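Local coordinates for protein FACT-Spt16 (Cicer arietinum, PDB 5CE6) that is a subunit of the histone chaperone complex FACT, whose N-terminal domain, built on a metallopeptidase-like fold, probably helps bind histones H3-H4 during transcription, at residues F36-S50 against R183-F195. Residues are numbered along the deposited sequence; the frame is centred on the assembly and turned at random.
Sequences FYSHWDDRRTDLWGS and RLSDVANGFSALF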
ATOM      1  N   PHE A  36      -0.906 -20.019   4.243  1.00 19.77           N
ATOM      2  CA  PHE A  36      -1.339 -19.411   5.500  1.00 20.07           C
ATOM      3  C   PHE A  36      -1.213 -20.397   6.679  1.00 18.91           C
ATOM      4  O   PHE A  36      -0.548 -20.094   7.670  1.00 19.50           O
ATOM      5  CB  PHE A  36      -2.790 -18.909   5.340  1.00 17.37           C
ATOM      6  CG  PHE A  36      -3.403 -18.347   6.599  1.00 20.28           C
ATOM      7  CD1 PHE A  36      -2.632 -17.703   7.555  1.00 22.21           C
ATOM      8  CD2 PHE A  36      -4.767 -18.474   6.821  1.00 27.50           C
ATOM      9  CE1 PHE A  36      -3.209 -17.189   8.708  1.00 24.22           C
ATOM     10  CE2 PHE A  36      -5.354 -17.959   7.968  1.00 24.71           C
ATOM     11  CZ  PHE A  36      -4.576 -17.319   8.912  1.00 27.03           C
ATOM     12  N   TYR A  37      -1.853 -21.562   6.588  1.00 18.25           N
ATOM     13  CA  TYR A  37      -1.794 -22.523   7.691  1.00 19.35           C
ATOM     14  C   TYR A  37      -0.368 -22.995   8.003  1.00 23.70           C
ATOM     15  O   TYR A  37      -0.016 -23.199   9.169  1.00 23.34           O
ATOM     16  CB  TYR A  37      -2.723 -23.720   7.446  1.00 19.00           C
ATOM     17  CG  TYR A  37      -4.112 -23.496   7.988  1.00 19.05           C
ATOM     18  CD1 TYR A  37      -4.945 -22.537   7.432  1.00 26.80           C
ATOM     19  CD2 TYR A  37      -4.575 -24.227   9.066  1.00 20.10           C
ATOM     20  CE1 TYR A  37      -6.219 -22.316   7.933  1.00 23.43           C
ATOM     21  CE2 TYR A  37      -5.855 -24.021   9.577  1.00 23.46           C
ATOM     22  CZ  TYR A  37      -6.663 -23.059   9.003  1.00 21.61           C
ATOM     23  OH  TYR A  37      -7.929 -22.841   9.498  1.00 22.14           O
ATOM     24  N   SER A  38       0.447 -23.151   6.966  1.00 24.36           N
ATOM     25  CA  SER A  38       1.847 -23.528   7.144  1.00 21.65           C
ATOM     26  C   SER A  38       2.628 -22.461   7.902  1.00 22.68           C
ATOM     27  O   SER A  38       3.338 -22.763   8.865  1.00 29.53           O
ATOM     28  CB  SER A  38       2.506 -23.779   5.788  1.00 27.00           C
ATOM     29  OG  SER A  38       2.057 -25.004   5.238  1.00 36.08           O
ATOM     30  N   HIS A  39       2.479 -21.216   7.462  1.00 19.66           N
ATOM     31  CA  HIS A  39       3.213 -20.087   8.030  1.00 16.76           C
ATOM     32  C   HIS A  39       2.768 -19.887   9.471  1.00 22.48           C
ATOM     33  O   HIS A  39       3.589 -19.680  10.373  1.00 22.68           O
ATOM     34  CB  HIS A  39       2.953 -18.830   7.202  1.00 22.33           C
ATOM     35  CG  HIS A  39       3.899 -17.706   7.483  1.00 30.91           C
ATOM     36  ND1 HIS A  39       3.772 -16.884   8.583  1.00 31.69           N
ATOM     37  CD2 HIS A  39       4.974 -17.251   6.797  1.00 28.56           C
ATOM     38  CE1 HIS A  39       4.735 -15.979   8.568  1.00 35.84           C
ATOM     39  NE2 HIS A  39       5.481 -16.181   7.493  1.00 27.10           N
ATOM     40  N   TRP A  40       1.454 -19.974   9.675  1.00 22.06           N
ATOM     41  CA  TRP A  40       0.853 -19.852  10.991  1.00 22.92           C
ATOM     42  C   TRP A  40       1.480 -20.883  11.925  1.00 24.71           C
ATOM     43  O   TRP A  40       1.883 -20.562  13.041  1.00 28.18           O
ATOM     44  CB  TRP A  40      -0.661 -20.071  10.871  1.00 22.80           C
ATOM     45  CG  TRP A  40      -1.437 -19.939  12.134  1.00 23.81           C
ATOM     46  CD1 TRP A  40      -0.991 -19.482  13.341  1.00 23.92           C
ATOM     47  CD2 TRP A  40      -2.817 -20.274  12.319  1.00 22.66           C
ATOM     48  NE1 TRP A  40      -2.010 -19.522  14.269  1.00 26.86           N
ATOM     49  CE2 TRP A  40      -3.144 -20.004  13.661  1.00 25.15           C
ATOM     50  CE3 TRP A  40      -3.808 -20.787  11.474  1.00 25.73           C
ATOM     51  CZ2 TRP A  40      -4.421 -20.216  14.182  1.00 26.30           C
ATOM     52  CZ3 TRP A  40      -5.079 -20.997  11.989  1.00 21.72           C
ATOM     53  CH2 TRP A  40      -5.373 -20.717  13.330  1.00 29.55           C
ATOM     54  N   ASP A  41       1.591 -22.116  11.450  1.00 20.62           N
ATOM     55  CA  ASP A  41       2.125 -23.191  12.274  1.00 25.25           C
ATOM     56  C   ASP A  41       3.630 -23.030  12.474  1.00 28.30           C
ATOM     57  O   ASP A  41       4.136 -23.200  13.584  1.00 28.03           O
ATOM     58  CB  ASP A  41       1.827 -24.548  11.645  1.00 32.04           C
ATOM     59  CG  ASP A  41       2.138 -25.704  12.583  1.00 42.56           C
ATOM     60  OD1 ASP A  41       1.750 -25.632  13.774  1.00 42.04           O
ATOM     61  OD2 ASP A  41       2.775 -26.680  12.128  1.00 37.07           O
ATOM     62  N   ASP A  42       4.332 -22.696  11.395  1.00 26.60           N
ATOM     63  CA  ASP A  42       5.787 -22.550  11.430  1.00 30.02           C
ATOM     64  C   ASP A  42       6.226 -21.463  12.404  1.00 30.32           C
ATOM     65  O   ASP A  42       7.211 -21.623  13.127  1.00 31.83           O
ATOM     66  CB  ASP A  42       6.333 -22.221  10.035  1.00 28.51           C
ATOM     67  CG  ASP A  42       6.225 -23.389   9.068  1.00 26.03           C
ATOM     68  OD1 ASP A  42       6.051 -24.528   9.532  1.00 30.13           O
ATOM     69  OD2 ASP A  42       6.324 -23.158   7.840  1.00 35.81           O
ATOM     70  N   ARG A  43       5.485 -20.359  12.419  1.00 28.92           N
ATOM     71  CA  ARG A  43       5.861 -19.186  13.198  1.00 30.01           C
ATOM     72  C   ARG A  43       4.787 -18.786  14.209  1.00 23.33           C
ATOM     73  O   ARG A  43       4.556 -17.597  14.427  1.00 24.47           O
ATOM     74  CB  ARG A  43       6.148 -18.014  12.256  1.00 28.64           C
ATOM     75  CG  ARG A  43       7.166 -18.339  11.176  1.00 36.00           C
ATOM     76  CD  ARG A  43       8.563 -18.455  11.763  1.00 30.64           C
ATOM     77  NE  ARG A  43       9.049 -17.166  12.244  1.00 39.01           N
ATOM     78  CZ  ARG A  43       9.653 -16.264  11.474  1.00 41.66           C
ATOM     79  NH1 ARG A  43       9.841 -16.511  10.185  1.00 39.57           N
ATOM     80  NH2 ARG A  43      10.064 -15.116  11.990  1.00 44.50           N
ATOM     81  N   ARG A  44       4.157 -19.777  14.840  1.00 26.77           N
ATOM     82  CA  ARG A  44       3.039 -19.528  15.755  1.00 31.01           C
ATOM     83  C   ARG A  44       3.388 -18.550  16.887  1.00 32.75           C
ATOM     84  O   ARG A  44       2.681 -17.570  17.118  1.00 28.52           O
ATOM     85  CB  ARG A  44       2.505 -20.853  16.319  1.00 34.18           C
ATOM     86  CG  ARG A  44       1.123 -20.750  16.955  1.00 33.06           C
ATOM     87  CD  ARG A  44       0.590 -22.118  17.365  1.00 35.33           C
ATOM     88  NE  ARG A  44       0.537 -23.050  16.239  1.00 33.55           N
ATOM     89  CZ  ARG A  44      -0.511 -23.197  15.431  1.00 35.54           C
ATOM     90  NH1 ARG A  44      -1.605 -22.472  15.619  1.00 36.42           N
ATOM     91  NH2 ARG A  44      -0.469 -24.074  14.434  1.00 36.02           N
ATOM     92  N   THR A  45       4.493 -18.814  17.576  1.00 32.90           N
ATOM     93  CA  THR A  45       4.910 -17.999  18.710  1.00 32.28           C
ATOM     94  C   THR A  45       5.535 -16.679  18.269  1.00 37.35           C
ATOM     95  O   THR A  45       5.293 -15.626  18.863  1.00 44.03           O
ATOM     96  CB  THR A  45       5.934 -18.755  19.567  1.00 36.57           C
ATOM     97  OG1 THR A  45       5.355 -19.981  20.030  1.00 41.28           O
ATOM     98  CG2 THR A  45       6.352 -17.919  20.760  1.00 45.28           C
ATOM     99  N   ASP A  46       6.335 -16.748  17.211  1.00 39.23           N
ATOM    100  CA  ASP A  46       7.191 -15.641  16.807  1.00 42.57           C
ATOM    101  C   ASP A  46       6.437 -14.514  16.105  1.00 36.01           C
ATOM    102  O   ASP A  46       6.717 -13.338  16.330  1.00 37.63           O
ATOM    103  CB  ASP A  46       8.305 -16.173  15.901  1.00 51.26           C
ATOM    104  CG  ASP A  46       9.569 -15.341  15.978  1.00 66.64           C
ATOM    105  OD1 ASP A  46       9.707 -14.543  16.931  1.00 74.36           O
ATOM    106  OD2 ASP A  46      10.433 -15.500  15.087  1.00 71.33           O
ATOM    107  N   LEU A  47       5.480 -14.879  15.259  1.00 27.77           N
ATOM    108  CA  LEU A  47       4.784 -13.909  14.425  1.00 21.27           C
ATOM    109  C   LEU A  47       3.272 -13.944  14.622  1.00 22.33           C
ATOM    110  O   LEU A  47       2.582 -12.972  14.318  1.00 27.03           O
ATOM    111  CB  LEU A  47       5.102 -14.160  12.953  1.00 24.13           C
ATOM    112  CG  LEU A  47       6.549 -13.911  12.534  1.00 26.26           C
ATOM    113  CD1 LEU A  47       6.693 -14.107  11.046  1.00 22.32           C
ATOM    114  CD2 LEU A  47       6.968 -12.509  12.935  1.00 30.52           C
ATOM    115  N   TRP A  48       2.757 -15.065  15.114  1.00 23.52           N
ATOM    116  CA  TRP A  48       1.305 -15.232  15.213  1.00 23.46           C
ATOM    117  C   TRP A  48       0.786 -15.230  16.647  1.00 32.20           C
ATOM    118  O   TRP A  48      -0.282 -15.773  16.925  1.00 31.23           O
ATOM    119  CB  TRP A  48       0.859 -16.496  14.474  1.00 25.59           C
ATOM    120  CG  TRP A  48       1.128 -16.427  13.007  1.00 22.97           C
ATOM    121  CD1 TRP A  48       2.192 -16.965  12.345  1.00 19.08           C
ATOM    122  CD2 TRP A  48       0.330 -15.764  12.012  1.00 23.33           C
ATOM    123  NE1 TRP A  48       2.104 -16.685  11.003  1.00 20.99           N
ATOM    124  CE2 TRP A  48       0.966 -15.954  10.770  1.00 21.27           C
ATOM    125  CE3 TRP A  48      -0.862 -15.027  12.054  1.00 18.67           C
ATOM    126  CZ2 TRP A  48       0.454 -15.438   9.576  1.00 21.02           C
ATOM    127  CZ3 TRP A  48      -1.370 -14.512  10.866  1.00 15.27           C
ATOM    128  CH2 TRP A  48      -0.716 -14.725   9.645  1.00 21.40           C
ATOM    129  N   GLY A  49       1.551 -14.610  17.544  1.00 32.47           N
ATOM    130  CA  GLY A  49       1.145 -14.419  18.929  1.00 34.04           C
ATOM    131  C   GLY A  49       0.654 -15.647  19.671  1.00 34.64           C
ATOM    132  O   GLY A  49      -0.226 -15.537  20.529  1.00 39.01           O
ATOM    133  N   SER A  50       1.223 -16.808  19.348  1.00 29.35           N
ATOM    134  CA  SER A  50       0.841 -18.087  19.961  1.00 32.85           C
ATOM    135  C   SER A  50      -0.643 -18.428  19.808  1.00 31.75           C
ATOM    136  O   SER A  50      -1.226 -19.113  20.658  1.00 28.28           O
ATOM    137  CB  SER A  50       1.235 -18.123  21.443  1.00 42.81           C
ATOM    138  OG  SER A  50       2.640 -18.181  21.598  1.00 44.08           O
ATOM    139  N   ARG A 183      -7.375 -15.155  25.500  1.00 35.81           N
ATOM    140  CA  ARG A 183      -6.240 -14.261  25.375  1.00 36.76           C
ATOM    141  C   ARG A 183      -6.241 -13.754  23.935  1.00 31.12           C
ATOM    142  O   ARG A 183      -6.421 -14.539  23.007  1.00 40.02           O
ATOM    143  CB  ARG A 183      -4.949 -15.022  25.671  1.00 44.00           C
ATOM    144  CG  ARG A 183      -3.918 -14.222  26.444  1.00 56.71           C
ATOM    145  CD  ARG A 183      -2.672 -13.968  25.609  1.00 62.11           C
ATOM    146  NE  ARG A 183      -1.921 -15.196  25.353  1.00 64.81           N
ATOM    147  CZ  ARG A 183      -0.816 -15.260  24.615  1.00 66.06           C
ATOM    148  NH1 ARG A 183      -0.329 -14.163  24.050  1.00 62.81           N
ATOM    149  NH2 ARG A 183      -0.200 -16.421  24.440  1.00 69.84           N
ATOM    150  N   LEU A 184      -6.059 -12.448  23.746  1.00 29.48           N
ATOM    151  CA  LEU A 184      -6.056 -11.860  22.407  1.00 30.83           C
ATOM    152  C   LEU A 184      -4.655 -11.385  21.999  1.00 35.32           C
ATOM    153  O   LEU A 184      -4.022 -10.615  22.722  1.00 36.15           O
ATOM    154  CB  LEU A 184      -7.054 -10.698  22.326  1.00 27.30           C
ATOM    155  CG  LEU A 184      -8.521 -10.962  22.678  1.00 33.10           C
ATOM    156  CD1 LEU A 184      -9.366  -9.721  22.455  1.00 33.86           C
ATOM    157  CD2 LEU A 184      -9.086 -12.130  21.886  1.00 31.80           C
ATOM    158  N   SER A 185      -4.182 -11.838  20.839  1.00 31.35           N
ATOM    159  CA  SER A 185      -2.850 -11.472  20.343  1.00 27.31           C
ATOM    160  C   SER A 185      -2.906 -10.736  19.009  1.00 29.86           C
ATOM    161  O   SER A 185      -3.659 -11.116  18.112  1.00 28.44           O
ATOM    162  CB  SER A 185      -1.982 -12.723  20.173  1.00 37.46           C
ATOM    163  OG  SER A 185      -1.733 -13.344  21.417  1.00 49.25           O
ATOM    164  N   ASP A 186      -2.099  -9.688  18.872  1.00 24.06           N
ATOM    165  CA  ASP A 186      -1.977  -8.995  17.599  1.00 27.68           C
ATOM    166  C   ASP A 186      -1.215  -9.910  16.651  1.00 28.25           C
ATOM    167  O   ASP A 186      -0.155 -10.431  17.001  1.00 37.61           O
ATOM    168  CB  ASP A 186      -1.234  -7.664  17.779  1.00 31.95           C
ATOM    169  CG  ASP A 186      -1.184  -6.831  16.505  1.00 35.32           C
ATOM    170  OD1 ASP A 186      -1.877  -7.167  15.523  1.00 33.08           O
ATOM    171  OD2 ASP A 186      -0.455  -5.818  16.491  1.00 42.03           O
ATOM    172  N   VAL A 187      -1.766 -10.130  15.461  1.00 23.14           N
ATOM    173  CA  VAL A 187      -1.095 -10.960  14.468  1.00 20.84           C
ATOM    174  C   VAL A 187      -0.807 -10.200  13.174  1.00 22.76           C
ATOM    175  O   VAL A 187      -0.570 -10.806  12.132  1.00 19.09           O
ATOM    176  CB  VAL A 187      -1.880 -12.259  14.164  1.00 23.29           C
ATOM    177  CG1 VAL A 187      -1.932 -13.131  15.387  1.00 22.91           C
ATOM    178  CG2 VAL A 187      -3.287 -11.951  13.671  1.00 25.18           C
ATOM    179  N   ALA A 188      -0.817  -8.872  13.239  1.00 22.14           N
ATOM    180  CA  ALA A 188      -0.552  -8.073  12.043  1.00 22.66           C
ATOM    181  C   ALA A 188       0.794  -8.434  11.407  1.00 21.77           C
ATOM    182  O   ALA A 188       0.931  -8.457  10.181  1.00 24.29           O
ATOM    183  CB  ALA A 188      -0.626  -6.590  12.354  1.00 21.18           C
ATOM    184  N   ASN A 189       1.780  -8.733  12.248  1.00 21.24           N
ATOM    185  CA  ASN A 189       3.113  -9.073  11.774  1.00 23.72           C
ATOM    186  C   ASN A 189       3.132 -10.420  11.070  1.00 25.12           C
ATOM    187  O   ASN A 189       4.000 -10.686  10.236  1.00 21.01           O
ATOM    188  CB  ASN A 189       4.119  -9.060  12.926  1.00 28.85           C
ATOM    189  CG  ASN A 189       4.341  -7.669  13.490  1.00 36.70           C
ATOM    190  OD1 ASN A 189       4.091  -6.673  12.817  1.00 42.29           O
ATOM    191  ND2 ASN A 189       4.813  -7.596  14.730  1.00 38.30           N
ATOM    192  N   GLY A 190       2.174 -11.276  11.406  1.00 18.81           N
ATOM    193  CA  GLY A 190       2.083 -12.560  10.739  1.00 20.48           C
ATOM    194  C   GLY A 190       1.594 -12.358   9.321  1.00 23.22           C
ATOM    195  O   GLY A 190       2.180 -12.875   8.366  1.00 19.31           O
ATOM    196  N   PHE A 191       0.505 -11.609   9.181  1.00 15.12           N
ATOM    197  CA  PHE A 191      -0.016 -11.296   7.855  1.00 18.54           C
ATOM    198  C   PHE A 191       0.992 -10.519   7.006  1.00 17.54           C
ATOM    199  O   PHE A 191       1.112 -10.767   5.804  1.00 16.11           O
ATOM    200  CB  PHE A 191      -1.340 -10.543   7.966  1.00 18.99           C
ATOM    201  CG  PHE A 191      -2.481 -11.412   8.388  1.00 15.63           C
ATOM    202  CD1 PHE A 191      -2.834 -12.522   7.628  1.00 17.29           C
ATOM    203  CD2 PHE A 191      -3.191 -11.138   9.545  1.00 20.46           C
ATOM    204  CE1 PHE A 191      -3.889 -13.337   8.008  1.00 22.67           C
ATOM    205  CE2 PHE A 191      -4.246 -11.949   9.936  1.00 22.22           C
ATOM    206  CZ  PHE A 191      -4.598 -13.048   9.163  1.00 23.71           C
ATOM    207  N   SER A 192       1.719  -9.600   7.636  1.00 18.78           N
ATOM    208  CA  SER A 192       2.761  -8.832   6.943  1.00 17.76           C
ATOM    209  C   SER A 192       3.826  -9.740   6.328  1.00 19.75           C
ATOM    210  O   SER A 192       4.217  -9.564   5.171  1.00 19.69           O
ATOM    211  CB  SER A 192       3.411  -7.826   7.896  1.00 22.38           C
ATOM    212  OG  SER A 192       4.525  -7.195   7.285  1.00 28.96           O
ATOM    213  N   ALA A 193       4.283 -10.719   7.103  1.00 19.00           N
ATOM    214  CA  ALA A 193       5.252 -11.694   6.613  1.00 18.80           C
ATOM    215  C   ALA A 193       4.637 -12.536   5.494  1.00 17.67           C
ATOM    216  O   ALA A 193       5.272 -12.803   4.478  1.00 17.27           O
ATOM    217  CB  ALA A 193       5.728 -12.586   7.755  1.00 16.80           C
ATOM    218  N   LEU A 194       3.390 -12.951   5.692  1.00 18.34           N
ATOM    219  CA  LEU A 194       2.684 -13.758   4.712  1.00 12.60           C
ATOM    220  C   LEU A 194       2.534 -13.053   3.367  1.00 18.65           C
ATOM    221  O   LEU A 194       2.718 -13.670   2.312  1.00 20.84           O
ATOM    222  CB  LEU A 194       1.297 -14.132   5.254  1.00 14.87           C
ATOM    223  CG  LEU A 194       0.492 -15.135   4.444  1.00 21.00           C
ATOM    224  CD1 LEU A 194       1.215 -16.473   4.364  1.00 22.93           C
ATOM    225  CD2 LEU A 194      -0.871 -15.313   5.095  1.00 18.36           C
ATOM    226  N   PHE A 195       2.208 -11.764   3.403  1.00 13.64           N
ATOM    227  CA  PHE A 195       1.973 -11.008   2.174  1.00 16.59           C
ATOM    228  C   PHE A 195       3.280 -10.472   1.574  1.00 13.66           C
ATOM    229  O   PHE A 195       3.277  -9.983   0.451  1.00 17.35           O
ATOM    230  CB  PHE A 195       1.044  -9.815   2.406  1.00 14.88           C
ATOM    231  CG  PHE A 195      -0.334 -10.179   2.909  1.00 16.90           C
ATOM    232  CD1 PHE A 195      -0.931 -11.388   2.566  1.00 18.62           C
ATOM    233  CD2 PHE A 195      -1.025  -9.298   3.734  1.00 15.76           C
ATOM    234  CE1 PHE A 195      -2.208 -11.707   3.039  1.00 23.93           C
ATOM    235  CE2 PHE A 195      -2.302  -9.608   4.213  1.00 18.91           C
ATOM    236  CZ  PHE A 195      -2.888 -10.818   3.863  1.00 21.88           C
TER
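Trp48 lies flat on Gly190, whose CA sits 3.5 Å from the centroid of the six-membered ring, a CH-pi contact nearly along the ring normal. From CB the indole runs outward with CG beside the backbone N (chi1 -64°) and slots between the two helices, and Trp40 CA backs its opposite face. Trp48 NE1 donates to His39 ND1 at 2.9 Å, each partner in the other's ring plane, which fixes the histidine's rotation and leaves its CE1-NE2 side against Ala193 CB. On the other flank Trp48 CE3 meets Val187 CB at 3.6 Å. Trp48 CZ2 lies 3.3 Å from Gly190 C. At the far end CH2 and CZ3 of Trp48 push edge-to-face onto the Phe191 ring, the Trp48 and Phe191 planes at 86°. Without the indole, as with an alanine here, a gap would probably open between Gly190 and Trp40 and the His39 ring would be free to turn. All this belongs to the N-terminal lobe, where the segments 36-42 and 188-195 of two helices run at 128° to each other beside the six-stranded mixed sheet; Ile54 and Val56 of strand 53-58 touch the aromatic cluster of Trp48, Phe36 and Phe191. Phe36 CE1 reaches Phe191 CE1 obliquely at 4.0 Å, and Phe36 lays CD1 against Leu194 CD2. At edge strand 183-186, Ser185 OG donates to Gly49 O over 2.8 Å, in the carbonyl plane on a lone pair.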